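Local coordinates for Tat (Twin-arginine translocation) pathway signal sequence containing protein (Mycobacterium tuberculosis, PDB 5IMU), which is of unknown function but, in this C-terminal fragment, combines an alpha/beta/alpha sandwich with an alpha-helical bundle and binds a potassium ion, at residues A[59-63]-A[106-111]; A[22-26]-A[98-102]. All blocks are in the same frame, centred on the assembly; numbering follows the deposited sequence.

Contact 1: A[59-63]-A[106-111]; sequences VRLPA and PALTGD
Three hydrogen bonds fasten two loop segments, the second running into the first residue of helix 111-115. Leu-61 N donates to Asp-111 OD2 at 2.9 Å, nearly in line. Gly-110 N returns a bond to Leu-61 O, also 2.9 Å. Ala-63 N donates to Ala-107 O at 3.1 Å, with a more bent angle. Asp-111 (chi1 m) also forms a salt bridge through OD2, which lies 3.2 Å from Arg-60 NH1. The oxygen sits over one face of the guanidinium, so charge alone holds this pair. Arg-60 curls back with chi1, chi2 and chi3 all m. Asp-111 OD1 serves a second partner, Arg-115.

Residues 59-63 are extended throughout. Segment 106-111 begins extended, then bends at Leu-108 (phi/psi -90/65), the centre of an inverse gamma turn. CA atoms come nearest at Pro-62 and Leu-108, 4.1 Å, and at Ala-63 and Gly-110, 3.9 Å. CA-H...O contacts add to the backbone pairing: Gly-110 CA to Pro-62 O 3.3 Å, Pro-62 CA to Ala-107 O 3.4 Å. A side chain on Gly-110 would clash with Pro-62 O.

Apolar packing lies further out. Pro-62 CB meets Pro-106 CB at 3.9 Å, and Pro-62 CG meets Leu-108 CD2 at 4.0 Å. Helix 6-27 packs against the prolines, and Leu-61 (chi1 m, chi2 t) rests on Ala-114 and Arg-115.

The inverse gamma turn and the Gly-110 N-cap lead into helix 111-115, tying its start to the loop before edge strand 65-67 of the mixed sheet.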
loop_
_atom_site.group_PDB
_atom_site.type_symbol
_atom_site.label_atom_id
_atom_site.label_comp_id
_atom_site.label_asym_id
_atom_site.label_seq_id
_atom_site.Cartn_x
_atom_site.Cartn_y
_atom_site.Cartn_z
ATOM N N VAL A 59 5.817 -4.008 -0.107
ATOM C CA VAL A 59 5.280 -4.948 -1.085
ATOM C C VAL A 59 5.424 -4.328 -2.468
ATOM O O VAL A 59 4.896 -3.240 -2.725
ATOM C CB VAL A 59 3.814 -5.295 -0.788
ATOM C CG1 VAL A 59 3.232 -6.147 -1.913
ATOM C CG2 VAL A 59 3.704 -6.017 0.542
ATOM N N ARG A 60 6.147 -5.014 -3.352
ATOM C CA ARG A 60 6.270 -4.599 -4.742
ATOM C C ARG A 60 5.135 -5.204 -5.559
ATOM O O ARG A 60 4.756 -6.360 -5.352
ATOM C CB ARG A 60 7.626 -5.021 -5.317
ATOM C CG ARG A 60 8.813 -4.569 -4.484
ATOM C CD ARG A 60 8.903 -3.054 -4.442
ATOM N NE ARG A 60 9.379 -2.502 -5.706
ATOM C CZ ARG A 60 9.185 -1.244 -6.092
ATOM N NH1 ARG A 60 8.513 -0.407 -5.313
ATOM N NH2 ARG A 60 9.656 -0.825 -7.258
ATOM N N LEU A 61 4.585 -4.399 -6.500
ATOM C CA LEU A 61 3.355 -4.743 -7.202
ATOM C C LEU A 61 3.640 -5.310 -8.587
ATOM O O LEU A 61 4.549 -4.837 -9.279
ATOM C CB LEU A 61 2.459 -3.511 -7.339
ATOM C CG LEU A 61 1.933 -2.963 -6.013
ATOM C CD1 LEU A 61 1.245 -1.623 -6.210
ATOM C CD2 LEU A 61 0.988 -3.958 -5.369
ATOM N N PRO A 62 2.874 -6.320 -9.000
ATOM C CA PRO A 62 2.989 -6.822 -10.373
ATOM C C PRO A 62 2.592 -5.764 -11.391
ATOM O O PRO A 62 1.912 -4.781 -11.086
ATOM C CB PRO A 62 2.018 -8.011 -10.403
ATOM C CG PRO A 62 1.903 -8.437 -8.985
ATOM C CD PRO A 62 2.013 -7.180 -8.170
ATOM N N ALA A 63 3.036 -5.982 -12.625
ATOM C CA ALA A 63 2.749 -5.050 -13.705
ATOM C C ALA A 63 1.249 -4.949 -13.962
ATOM O O ALA A 63 0.509 -5.927 -13.831
ATOM C CB ALA A 63 3.475 -5.491 -14.979
ATOM N N PRO A 106 4.586 -13.131 -11.896
ATOM C CA PRO A 106 4.547 -11.848 -12.606
ATOM C C PRO A 106 5.679 -10.933 -12.169
ATOM O O PRO A 106 6.024 -10.856 -10.988
ATOM C CB PRO A 106 3.182 -11.264 -12.219
ATOM C CG PRO A 106 2.406 -12.411 -11.639
ATOM C CD PRO A 106 3.418 -13.318 -11.023
ATOM N N ALA A 107 6.254 -10.231 -13.141
ATOM C CA ALA A 107 7.316 -9.279 -12.854
ATOM C C ALA A 107 6.785 -8.123 -12.015
ATOM O O ALA A 107 5.715 -7.573 -12.288
ATOM C CB ALA A 107 7.925 -8.756 -14.153
ATOM N N LEU A 108 7.548 -7.751 -10.990
ATOM C CA LEU A 108 7.105 -6.753 -10.019
ATOM C C LEU A 108 7.512 -5.345 -10.463
ATOM O O LEU A 108 8.305 -4.654 -9.824
ATOM C CB LEU A 108 7.658 -7.095 -8.640
ATOM C CG LEU A 108 7.322 -8.512 -8.168
ATOM C CD1 LEU A 108 8.033 -8.850 -6.867
ATOM C CD2 LEU A 108 5.817 -8.676 -8.022
ATOM N N THR A 109 6.936 -4.924 -11.588
ATOM C CA THR A 109 7.253 -3.641 -12.203
ATOM C C THR A 109 6.108 -2.640 -12.115
ATOM O O THR A 109 6.162 -1.598 -12.776
ATOM C CB THR A 109 7.638 -3.840 -13.670
ATOM O OG1 THR A 109 6.515 -4.360 -14.391
ATOM C CG2 THR A 109 8.789 -4.816 -13.790
ATOM N N GLY A 110 5.081 -2.920 -11.323
ATOM C CA GLY A 110 3.879 -2.122 -11.391
ATOM C C GLY A 110 3.710 -1.032 -10.358
ATOM O O GLY A 110 2.650 -0.399 -10.329
ATOM N N ASP A 111 4.714 -0.770 -9.517
ATOM C CA ASP A 111 4.522 0.174 -8.417
ATOM C C ASP A 111 4.367 1.608 -8.912
ATOM O O ASP A 111 3.518 2.349 -8.408
ATOM C CB ASP A 111 5.682 0.076 -7.424
ATOM C CG ASP A 111 5.591 -1.156 -6.546
ATOM O OD1 ASP A 111 4.796 -1.146 -5.583
ATOM O OD2 ASP A 111 6.306 -2.138 -6.829
#

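Contact 2: A[22-26]-A[98-102]; sequences DAVAR and VAEPG
Val-98 opens the loop segment, in an extended conformation (phi/psi -117/134, chi1 t). Its CA-to-CB bond points toward the last turn of helix 6-27. Val-98 CG1 lies 3.6 Å from Asp-22 O and 3.7 Å from Arg-26 CB. Val-98 CG2 is 3.9 Å from Ala-25 CB. The valine thus spans residues one turn apart, whose backbone is closed by Arg-26 N to Asp-22 O at 3.0 Å. Val-98 and Arg-26 also have the nearest CA atoms, 5.4 Å apart.

Ala-99 supplies the polar link. Its carbonyl O accepts from both Arg-26 NE and Arg-26 NH2, each at 3.0 Å, near the guanidinium plane. This is a bifurcated acceptor, with one edge of an arginine gripping a loop carbonyl. Arg-26 reaches it with chi1 p, chi2 t, chi3 p and chi4 near 92°. Helix 6-27 and the mixed sheet fall largely in the DUF5632 region, a family of unknown function. On its surface the contact joins this helix to the loop that runs from edge strand 88-92 toward helix 111-115. His-92 of that strand touches both Ala-25 and Val-98.

Glu-100 continues the extended path (phi/psi -58/149), with its CA-to-CB bond pointing away from the helix. Pro-101 (phi/psi -73/154) then brings its ring back beside the arginine. Pro-101 N lies over one face of the guanidinium, 3.7 Å from Arg-26 NE, and Pro-101 CD is 3.8 Å from the same NE.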
loop_
_atom_site.group_PDB
_atom_site.type_symbol
_atom_site.label_atom_id
_atom_site.label_comp_id
_atom_site.label_asym_id
_atom_site.label_seq_id
_atom_site.Cartn_x
_atom_site.Cartn_y
_atom_site.Cartn_z
ATOM N N ASP A 22 -0.805 -14.311 -5.457
ATOM C CA ASP A 22 0.283 -15.025 -4.797
ATOM C C ASP A 22 1.593 -14.249 -4.870
ATOM O O ASP A 22 2.459 -14.415 -4.002
ATOM C CB ASP A 22 0.442 -16.416 -5.411
ATOM C CG ASP A 22 -0.755 -17.310 -5.144
ATOM O OD1 ASP A 22 -1.591 -16.943 -4.292
ATOM O OD2 ASP A 22 -0.858 -18.381 -5.781
ATOM N N ALA A 23 1.748 -13.386 -5.879
ATOM C CA ALA A 23 2.975 -12.606 -6.001
ATOM C C ALA A 23 3.105 -11.589 -4.874
ATOM O O ALA A 23 4.197 -11.396 -4.326
ATOM C CB ALA A 23 3.021 -11.908 -7.360
ATOM N N VAL A 24 2.009 -10.917 -4.515
ATOM C CA VAL A 24 2.086 -9.995 -3.386
ATOM C C VAL A 24 1.982 -10.750 -2.068
ATOM O O VAL A 24 2.575 -10.335 -1.063
ATOM C CB VAL A 24 1.009 -8.899 -3.487
ATOM C CG1 VAL A 24 1.283 -7.995 -4.677
ATOM C CG2 VAL A 24 -0.382 -9.508 -3.577
ATOM N N ALA A 25 1.250 -11.868 -2.047
ATOM C CA ALA A 25 1.067 -12.605 -0.802
ATOM C C ALA A 25 2.381 -13.191 -0.303
ATOM O O ALA A 25 2.653 -13.177 0.900
ATOM C CB ALA A 25 0.018 -13.702 -0.988
ATOM N N ARG A 26 3.221 -13.702 -1.208
ATOM C CA ARG A 26 4.483 -14.260 -0.737
ATOM C C ARG A 26 5.424 -13.183 -0.211
ATOM O O ARG A 26 6.301 -13.491 0.601
ATOM C CB ARG A 26 5.165 -15.080 -1.838
ATOM C CG ARG A 26 5.789 -14.287 -2.968
ATOM C CD ARG A 26 6.615 -15.214 -3.854
ATOM N NE ARG A 26 5.850 -16.390 -4.262
ATOM C CZ ARG A 26 5.134 -16.461 -5.379
ATOM N NH1 ARG A 26 5.092 -15.429 -6.207
ATOM N NH2 ARG A 26 4.461 -17.568 -5.669
ATOM N N VAL A 98 2.523 -19.634 1.000
ATOM C CA VAL A 98 2.596 -19.336 -0.424
ATOM C C VAL A 98 3.841 -20.001 -0.990
ATOM O O VAL A 98 4.926 -19.900 -0.406
ATOM C CB VAL A 98 2.622 -17.820 -0.688
ATOM C CG1 VAL A 98 2.492 -17.543 -2.175
ATOM C CG2 VAL A 98 1.515 -17.127 0.093
ATOM N N ALA A 99 3.683 -20.669 -2.130
ATOM C CA ALA A 99 4.799 -21.372 -2.746
ATOM C C ALA A 99 5.888 -20.399 -3.181
ATOM O O ALA A 99 5.627 -19.234 -3.496
ATOM C CB ALA A 99 4.315 -22.181 -3.947
ATOM N N GLU A 100 7.125 -20.891 -3.184
ATOM C CA GLU A 100 8.231 -20.130 -3.741
ATOM C C GLU A 100 7.943 -19.799 -5.204
ATOM O O GLU A 100 7.273 -20.568 -5.902
ATOM C CB GLU A 100 9.535 -20.920 -3.628
ATOM C CG GLU A 100 10.156 -20.919 -2.241
ATOM C CD GLU A 100 10.853 -19.610 -1.911
ATOM O OE1 GLU A 100 11.420 -18.984 -2.832
ATOM O OE2 GLU A 100 10.834 -19.208 -0.729
ATOM N N PRO A 101 8.431 -18.665 -5.696
ATOM C CA PRO A 101 8.110 -18.271 -7.068
ATOM C C PRO A 101 8.857 -19.115 -8.085
ATOM O O PRO A 101 9.932 -19.656 -7.818
ATOM C CB PRO A 101 8.560 -16.808 -7.128
ATOM C CG PRO A 101 9.692 -16.747 -6.157
ATOM C CD PRO A 101 9.310 -17.683 -5.034
ATOM N N GLY A 102 8.260 -19.222 -9.266
ATOM C CA GLY A 102 8.887 -19.874 -10.387
ATOM C C GLY A 102 9.023 -18.911 -11.547
ATOM O O GLY A 102 8.854 -17.696 -11.395
#

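In the fold
Both contacts use the long connection from strand 88-92 to helix 111-115. Contact 2 takes its earlier part, 98-102, against helix 6-27. Contact 1 takes its end, 106-111, against the loop before strand 65-67. Contact 1 is partly buried, about 12 Å from the chain centre to its own centre. Contact 2 is a surface contact, about 17 Å out by the same measure. Contact 1 relies mainly on backbone groups and a buried aspartate, while contact 2 uses an arginine side chain and one valine. The two meet at helix 6-27: Val-24 CG1 lies 3.7 Å from Pro-62 CD, and Ala-23 CB 3.9 Å from Pro-106 CD.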